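Local coordinates for PcaV transcriptional regulator (Streptomyces coelicolor, PDB 4FHT), which is a MarR-family transcriptional regulator that binds 3,4-dihydroxybenzoate as its natural ligand, at the interface of chains A and B. Numbering follows the deposited sequence. Chains: chain A/B, PcaV transcriptional regulator.

The interface of chains A and B. Residues chain A 41-42, 45, 62; chain B 6-7, 9.
A:Asn45 clasps the backbone of B:Val7 with both ends of its carboxamide, fastening the N-terminal arm of one MarR-family subunit to the helix-rich body of the other. The amide N of B:Val7 lies 2.8 Å from OD1, the side-chain oxygen of A:Asn45; at 168° the hydrogen is nearly in line, and the donor sits in the carbonyl plane on a lone pair. In return, ND2 of A:Asn45 donates to the carbonyl O of B:Val7 at 2.9 Å. This second bond bends more, with 157° at hydrogen: the acceptor stays near the amide plane of A:Asn45, but ND2 is tilted from the carbonyl plane of B:Val7. Donor and acceptor of one backbone residue are thus read by acceptor and donor of one side chain, a pairing that fixes the flip of the carboxamide. An alanine in place of A:Asn45 would probably leave the N and O of B:Val7 without these mates and the arm freer to lift away.

Hydrocarbon frames the polar pair. CG2 of B:Val7 approaches the carboxamide carbon CG of A:Asn45 to 3.6 Å, and the same methyl stands 3.4 Å from the phenol OH of A:Tyr41, so the valine meets the tip of the ring rather than stacking on its face. Over the same face of the amide, nearer its nitrogen end, B:Leu9 brings CD2 within 4.0 Å of ND2 of A:Asn45, while its other methyl, CD1, points towards CB of A:Ala42 at 4.1 Å and marginally touches CG1 of A:Val62. CB of B:Ala6 lies over the opposite face, 4.1 Å from CG of A:Asn45.

Helix 38-49 positions A:Tyr41, A:Ala42 and A:Asn45. In A:Asn45, CG is anti to the backbone N (chi1 -169°), carrying the amide out to the arm. Across from it, B:Ala6 and B:Val7 are in extended backbone conformation, and B:Leu9 begins 3-10 helix 9-11. Two-fold symmetry repeats the arrangement with the chains exchanged.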
# COMPACT_ATOMS: atom_id res chain seq x y z
N TYR A 41 -2.34 14.12 -5.81
CA TYR A 41 -3.61 14.68 -5.37
C TYR A 41 -3.53 15.14 -3.92
O TYR A 41 -4.07 16.18 -3.56
CB TYR A 41 -4.76 13.68 -5.53
CG TYR A 41 -6.06 14.23 -4.97
CD1 TYR A 41 -6.85 15.10 -5.72
CD2 TYR A 41 -6.49 13.89 -3.69
CE1 TYR A 41 -8.03 15.62 -5.21
CE2 TYR A 41 -7.67 14.40 -3.18
CZ TYR A 41 -8.44 15.26 -3.94
OH TYR A 41 -9.61 15.77 -3.43
N ALA A 42 -2.86 14.34 -3.09
CA ALA A 42 -2.70 14.66 -1.68
C ALA A 42 -2.03 16.02 -1.51
O ALA A 42 -2.43 16.82 -0.67
CB ALA A 42 -1.91 13.57 -0.97
N ASN A 45 -4.37 18.83 -2.67
CA ASN A 45 -5.38 19.07 -1.65
C ASN A 45 -4.86 19.89 -0.47
O ASN A 45 -5.53 20.80 0.01
CB ASN A 45 -5.98 17.75 -1.16
CG ASN A 45 -7.23 17.96 -0.31
OD1 ASN A 45 -8.28 18.34 -0.82
ND2 ASN A 45 -7.11 17.71 0.99
N VAL A 62 0.63 15.33 4.73
CA VAL A 62 0.04 14.26 3.91
C VAL A 62 0.78 12.92 4.04
O VAL A 62 0.41 11.95 3.38
CB VAL A 62 -0.03 14.66 2.43
CG1 VAL A 62 -0.88 15.91 2.27
CG2 VAL A 62 1.37 14.89 1.87
N ALA B 6 -11.21 22.02 -0.07
CA ALA B 6 -10.35 20.87 0.19
C ALA B 6 -11.12 19.76 0.90
O ALA B 6 -12.08 20.02 1.62
CB ALA B 6 -9.14 21.29 1.02
N VAL B 7 -10.69 18.52 0.69
CA VAL B 7 -11.33 17.37 1.33
C VAL B 7 -10.55 16.93 2.56
O VAL B 7 -9.38 17.28 2.73
CB VAL B 7 -11.45 16.18 0.37
CG1 VAL B 7 -12.35 16.53 -0.81
CG2 VAL B 7 -10.08 15.73 -0.11
N LEU B 9 -8.67 14.13 4.11
CA LEU B 9 -8.00 12.89 3.71
C LEU B 9 -8.20 11.76 4.71
O LEU B 9 -8.08 10.58 4.36
CB LEU B 9 -6.51 13.14 3.48
CG LEU B 9 -6.15 14.11 2.34
CD1 LEU B 9 -4.65 14.09 2.08
CD2 LEU B 9 -6.93 13.76 1.08